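Local coordinates for putative oxidoreductase (Jannaschia sp., PDB 3C24), which is a putative oxidoreductase that probably binds a nicotinamide dinucleotide cofactor through its Rossmann-type domain, though its substrate is not established, at residues Asp62-Ala74 and Ile87-Leu100. Sequence-based numbering, arbitrary orientation.
Sequences DGWIDEADVVVLA and IVPRVRPGTIVLIL
Val71 is gripped through both its backbone N and O by strand 96-99, its N donating to Ile96 O (2.8 Å) and its O accepting from Leu98 N; Ile96 N to Asp69 O and Leu73 N to Leu98 O extend this parallel ladder of nearly straight bonds. Branched aliphatic side chains suit these buried strands, since their methyls pack together and leave no polar group to satisfy. On one face Val70 CG1 meets Leu98 CD1; on the other, Leu73 CD1 packs on Val97 CG1 (4.0 Å), and Val71 CG2 on the methyl of Thr95. Ile87 lies over this second face, CG2 near Leu73 CD2, and sets CD1 against Trp64 CH2 (3.7 Å) and Ile65 CD1.

Two arginines hold the loop before strand 70-73. Arg90, bent at chi3 (70°), lays its guanidinium face over Ile65 CD1, while its NH2 makes a salt bridge with Asp62 OD2 (3.1 Å), met from above the carboxylate plane. Arg92 spreads its guanidinium over the Asp66 carbonyl, and its NH2 donates to Ala68 O (3.0 Å, 167°), which lies in the guanidinium plane. Asp69 OD1 adds a long ion pair; its OD2 is taken by the backbone N of Thr13. A lysine in place of Arg92 would probably lose the flat cover over Asp66 and might leave Ala68 O without its donor.

Water 1 links Ile65 O (2.6 Å), Arg92 N and Thr95 OG1. In the type II turn Arg92-Thr95, Gly94 takes a positive phi that would jam a CB against the preceding carbonyl, and Thr95 OG1 donates to Arg92 O (2.7 Å).

With helix 77-87 as the connection, this is a beta-alpha-beta crossover of a Rossmann-type sheet, in which strand 70-73 sits between 13-17 and 96-99.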
loop_
_atom_site.group_PDB
_atom_site.type_symbol
_atom_site.label_atom_id
_atom_site.label_comp_id
_atom_site.label_asym_id
_atom_site.label_seq_id
_atom_site.Cartn_x
_atom_site.Cartn_y
_atom_site.Cartn_z
ATOM N N ASP A 62 -38.943 -23.477 7.258
ATOM C CA ASP A 62 -37.764 -24.141 7.827
ATOM C C ASP A 62 -37.420 -25.424 7.167
ATOM O O ASP A 62 -36.509 -26.114 7.592
ATOM C CB ASP A 62 -37.991 -24.462 9.307
ATOM C CG ASP A 62 -38.142 -23.217 10.169
ATOM O OD1 ASP A 62 -37.639 -22.139 9.783
ATOM O OD2 ASP A 62 -38.766 -23.325 11.254
ATOM N N GLY A 63 -38.156 -25.775 6.132
ATOM C CA GLY A 63 -37.893 -27.037 5.443
ATOM C C GLY A 63 -36.498 -27.138 4.872
ATOM O O GLY A 63 -35.964 -28.218 4.626
ATOM N N TRP A 64 -35.912 -25.977 4.651
ATOM C CA TRP A 64 -34.575 -25.923 4.042
ATOM C C TRP A 64 -33.522 -26.572 4.891
ATOM O O TRP A 64 -32.551 -27.162 4.396
ATOM C CB TRP A 64 -34.164 -24.492 3.783
ATOM C CG TRP A 64 -34.087 -23.635 4.978
ATOM C CD1 TRP A 64 -35.061 -22.863 5.480
ATOM C CD2 TRP A 64 -32.940 -23.424 5.793
ATOM N NE1 TRP A 64 -34.617 -22.200 6.577
ATOM C CE2 TRP A 64 -33.304 -22.518 6.789
ATOM C CE3 TRP A 64 -31.636 -23.924 5.779
ATOM C CZ2 TRP A 64 -32.423 -22.091 7.762
ATOM C CZ3 TRP A 64 -30.761 -23.497 6.757
ATOM C CH2 TRP A 64 -31.150 -22.595 7.723
ATOM N N ILE A 65 -33.726 -26.446 6.185
ATOM C CA ILE A 65 -32.762 -26.975 7.147
ATOM C C ILE A 65 -32.435 -28.451 6.868
ATOM O O ILE A 65 -31.271 -28.847 6.894
ATOM C CB ILE A 65 -33.233 -26.755 8.604
ATOM C CG1 ILE A 65 -33.284 -25.255 8.912
ATOM C CG2 ILE A 65 -32.328 -27.453 9.567
ATOM C CD1 ILE A 65 -33.874 -24.912 10.264
ATOM N N ASP A 66 -33.448 -29.227 6.506
ATOM C CA ASP A 66 -33.297 -30.675 6.248
ATOM C C ASP A 66 -32.745 -30.990 4.906
ATOM O O ASP A 66 -32.478 -32.142 4.598
ATOM C CB ASP A 66 -34.637 -31.422 6.303
ATOM C CG ASP A 66 -35.079 -31.723 7.702
ATOM O OD1 ASP A 66 -34.456 -31.210 8.661
ATOM O OD2 ASP A 66 -36.055 -32.496 7.830
ATOM N N GLU A 67 -32.547 -29.961 4.105
ATOM C CA GLU A 67 -32.036 -30.167 2.746
ATOM C C GLU A 67 -30.604 -29.675 2.610
ATOM O O GLU A 67 -29.884 -30.080 1.726
ATOM C CB GLU A 67 -32.925 -29.426 1.740
ATOM C CG GLU A 67 -34.359 -30.018 1.646
ATOM C CD GLU A 67 -35.360 -29.107 0.923
ATOM O OE1 GLU A 67 -35.255 -27.865 1.053
ATOM O OE2 GLU A 67 -36.285 -29.635 0.256
ATOM N N ALA A 68 -30.200 -28.855 3.560
ATOM C CA ALA A 68 -28.891 -28.169 3.484
ATOM C C ALA A 68 -27.694 -29.027 3.795
ATOM O O ALA A 68 -27.570 -29.565 4.899
ATOM C CB ALA A 68 -28.885 -26.924 4.420
ATOM N N ASP A 69 -26.771 -29.063 2.844
ATOM C CA ASP A 69 -25.495 -29.731 3.008
ATOM C C ASP A 69 -24.509 -28.767 3.695
ATOM O O ASP A 69 -23.625 -29.139 4.481
ATOM C CB ASP A 69 -24.919 -30.151 1.668
ATOM C CG ASP A 69 -25.793 -31.158 0.956
ATOM O OD1 ASP A 69 -26.271 -32.078 1.644
ATOM O OD2 ASP A 69 -25.998 -31.040 -0.273
ATOM N N VAL A 70 -24.690 -27.501 3.361
ATOM C CA VAL A 70 -23.818 -26.422 3.810
ATOM C C VAL A 70 -24.706 -25.274 4.239
ATOM O O VAL A 70 -25.691 -24.961 3.580
ATOM C CB VAL A 70 -22.880 -25.948 2.663
ATOM C CG1 VAL A 70 -21.902 -24.862 3.142
ATOM C CG2 VAL A 70 -22.111 -27.116 2.076
ATOM N N VAL A 71 -24.362 -24.676 5.371
ATOM C CA VAL A 71 -25.042 -23.480 5.906
ATOM C C VAL A 71 -23.982 -22.408 6.140
ATOM O O VAL A 71 -23.110 -22.515 6.997
ATOM C CB VAL A 71 -25.796 -23.767 7.199
ATOM C CG1 VAL A 71 -26.479 -22.506 7.713
ATOM C CG2 VAL A 71 -26.799 -24.880 6.961
ATOM N N VAL A 72 -24.114 -21.336 5.368
ATOM C CA VAL A 72 -23.194 -20.222 5.355
ATOM C C VAL A 72 -23.726 -19.099 6.202
ATOM O O VAL A 72 -24.837 -18.585 5.985
ATOM C CB VAL A 72 -22.930 -19.686 3.913
ATOM C CG1 VAL A 72 -21.961 -18.487 4.019
ATOM C CG2 VAL A 72 -22.388 -20.761 2.998
ATOM N N LEU A 73 -22.926 -18.686 7.167
ATOM C CA LEU A 73 -23.312 -17.620 8.079
ATOM C C LEU A 73 -22.837 -16.250 7.600
ATOM O O LEU A 73 -21.811 -15.752 8.043
ATOM C CB LEU A 73 -22.770 -17.897 9.506
ATOM C CG LEU A 73 -23.060 -19.309 10.061
ATOM C CD1 LEU A 73 -22.642 -19.367 11.519
ATOM C CD2 LEU A 73 -24.512 -19.679 9.965
ATOM N N ALA A 74 -23.578 -15.680 6.648
ATOM C CA ALA A 74 -23.202 -14.366 6.042
ATOM C C ALA A 74 -23.732 -13.220 6.900
ATOM O O ALA A 74 -24.558 -12.417 6.459
ATOM C CB ALA A 74 -23.728 -14.260 4.610
ATOM N N ILE A 87 -28.981 -21.945 15.124
ATOM C CA ILE A 87 -28.984 -22.878 13.972
ATOM C C ILE A 87 -28.202 -24.165 14.173
ATOM O O ILE A 87 -28.644 -25.236 13.759
ATOM C CB ILE A 87 -28.536 -22.183 12.617
ATOM C CG1 ILE A 87 -28.950 -23.056 11.419
ATOM C CG2 ILE A 87 -27.028 -21.874 12.534
ATOM C CD1 ILE A 87 -30.456 -23.285 11.258
ATOM N N VAL A 88 -27.036 -24.087 14.795
ATOM C CA VAL A 88 -26.206 -25.292 14.947
ATOM C C VAL A 88 -26.955 -26.499 15.519
ATOM O O VAL A 88 -26.780 -27.614 15.030
ATOM C CB VAL A 88 -24.852 -25.003 15.688
ATOM C CG1 VAL A 88 -24.135 -26.313 16.193
ATOM C CG2 VAL A 88 -23.938 -24.187 14.786
ATOM N N PRO A 89 -27.771 -26.313 16.579
ATOM C CA PRO A 89 -28.455 -27.511 17.113
ATOM C C PRO A 89 -29.556 -28.079 16.229
ATOM O O PRO A 89 -30.058 -29.212 16.484
ATOM C CB PRO A 89 -29.092 -27.004 18.403
ATOM C CG PRO A 89 -28.315 -25.785 18.778
ATOM C CD PRO A 89 -27.856 -25.166 17.505
ATOM N N ARG A 90 -29.914 -27.321 15.198
ATOM C CA ARG A 90 -31.036 -27.683 14.313
ATOM C C ARG A 90 -30.671 -28.434 13.040
ATOM O O ARG A 90 -31.508 -29.067 12.414
ATOM C CB ARG A 90 -31.853 -26.418 13.930
ATOM C CG ARG A 90 -32.357 -25.579 15.098
ATOM C CD ARG A 90 -33.154 -24.332 14.579
ATOM N NE ARG A 90 -34.426 -24.746 13.989
ATOM C CZ ARG A 90 -35.296 -23.937 13.388
ATOM N NH1 ARG A 90 -35.042 -22.649 13.289
ATOM N NH2 ARG A 90 -36.422 -24.419 12.901
ATOM N N VAL A 91 -29.402 -28.335 12.647
ATOM C CA VAL A 91 -28.965 -28.949 11.392
ATOM C C VAL A 91 -28.754 -30.462 11.517
ATOM O O VAL A 91 -28.570 -30.969 12.612
ATOM C CB VAL A 91 -27.716 -28.262 10.818
ATOM C CG1 VAL A 91 -28.017 -26.752 10.533
ATOM C CG2 VAL A 91 -26.481 -28.450 11.771
ATOM N N ARG A 92 -28.808 -31.170 10.391
ATOM C CA ARG A 92 -28.599 -32.613 10.395
ATOM C C ARG A 92 -27.126 -32.928 10.686
ATOM O O ARG A 92 -26.219 -32.110 10.389
ATOM C CB ARG A 92 -28.965 -33.230 9.039
ATOM C CG ARG A 92 -30.428 -33.093 8.641
ATOM C CD ARG A 92 -30.558 -33.536 7.160
ATOM N NE ARG A 92 -29.803 -32.676 6.222
ATOM C CZ ARG A 92 -29.639 -32.947 4.930
ATOM N NH1 ARG A 92 -30.133 -34.056 4.408
ATOM N NH2 ARG A 92 -28.953 -32.127 4.157
ATOM N N PRO A 93 -26.862 -34.081 11.307
ATOM C CA PRO A 93 -25.470 -34.440 11.528
ATOM C C PRO A 93 -24.729 -34.352 10.194
ATOM O O PRO A 93 -25.273 -34.698 9.152
ATOM C CB PRO A 93 -25.576 -35.916 11.956
ATOM C CG PRO A 93 -26.903 -35.957 12.711
ATOM C CD PRO A 93 -27.806 -35.070 11.889
ATOM N N GLY A 94 -23.480 -33.945 10.221
ATOM C CA GLY A 94 -22.688 -33.903 8.976
ATOM C C GLY A 94 -22.807 -32.661 8.143
ATOM O O GLY A 94 -22.091 -32.501 7.143
ATOM N N THR A 95 -23.698 -31.765 8.558
ATOM C CA THR A 95 -23.856 -30.481 7.897
ATOM C C THR A 95 -22.564 -29.681 8.112
ATOM O O THR A 95 -21.974 -29.691 9.203
ATOM C CB THR A 95 -25.086 -29.727 8.449
ATOM O OG1 THR A 95 -26.246 -30.519 8.250
ATOM C CG2 THR A 95 -25.258 -28.340 7.769
ATOM N N ILE A 96 -22.169 -28.946 7.077
ATOM C CA ILE A 96 -21.009 -28.062 7.126
ATOM C C ILE A 96 -21.523 -26.648 7.413
ATOM O O ILE A 96 -22.266 -26.095 6.645
ATOM C CB ILE A 96 -20.237 -28.036 5.807
ATOM C CG1 ILE A 96 -19.578 -29.373 5.538
ATOM C CG2 ILE A 96 -19.131 -26.981 5.816
ATOM C CD1 ILE A 96 -19.214 -29.591 3.991
ATOM N N VAL A 97 -21.185 -26.149 8.585
ATOM C CA VAL A 97 -21.480 -24.766 9.013
ATOM C C VAL A 97 -20.243 -23.938 8.658
ATOM O O VAL A 97 -19.108 -24.161 9.182
ATOM C CB VAL A 97 -21.785 -24.707 10.501
ATOM C CG1 VAL A 97 -21.924 -23.239 10.946
ATOM C CG2 VAL A 97 -23.058 -25.567 10.818
ATOM N N LEU A 98 -20.457 -23.007 7.728
ATOM C CA LEU A 98 -19.387 -22.250 7.122
ATOM C C LEU A 98 -19.387 -20.801 7.597
ATOM O O LEU A 98 -20.350 -20.053 7.431
ATOM C CB LEU A 98 -19.502 -22.392 5.606
ATOM C CG LEU A 98 -18.240 -22.311 4.747
ATOM C CD1 LEU A 98 -18.538 -22.708 3.276
ATOM C CD2 LEU A 98 -17.627 -20.944 4.866
ATOM N N ILE A 99 -18.287 -20.490 8.261
ATOM C CA ILE A 99 -18.046 -19.161 8.860
ATOM C C ILE A 99 -17.041 -18.410 7.998
ATOM O O ILE A 99 -16.061 -18.964 7.512
ATOM C CB ILE A 99 -17.586 -19.218 10.356
ATOM C CG1 ILE A 99 -18.301 -20.302 11.182
ATOM C CG2 ILE A 99 -17.801 -17.877 11.019
ATOM C CD1 ILE A 99 -17.519 -21.638 11.323
ATOM N N LEU A 100 -17.312 -17.127 7.815
ATOM C CA LEU A 100 -16.548 -16.304 6.889
ATOM C C LEU A 100 -15.468 -15.452 7.543
ATOM O O LEU A 100 -14.949 -14.506 6.919
ATOM C CB LEU A 100 -17.533 -15.404 6.114
ATOM C CG LEU A 100 -18.696 -16.111 5.387
ATOM C CD1 LEU A 100 -19.583 -15.153 4.523
ATOM C CD2 LEU A 100 -18.151 -17.266 4.549
HETATM O O HOH W 1 -29.066 -29.868 7.802
HETATM O O HOH W 2 -32.398 -31.099 10.434
HETATM O O HOH W 3 -22.469 -31.702 4.508
HETATM O O HOH W 4 -28.415 -33.457 1.455
HETATM O O HOH W 5 -19.372 -15.720 9.164
#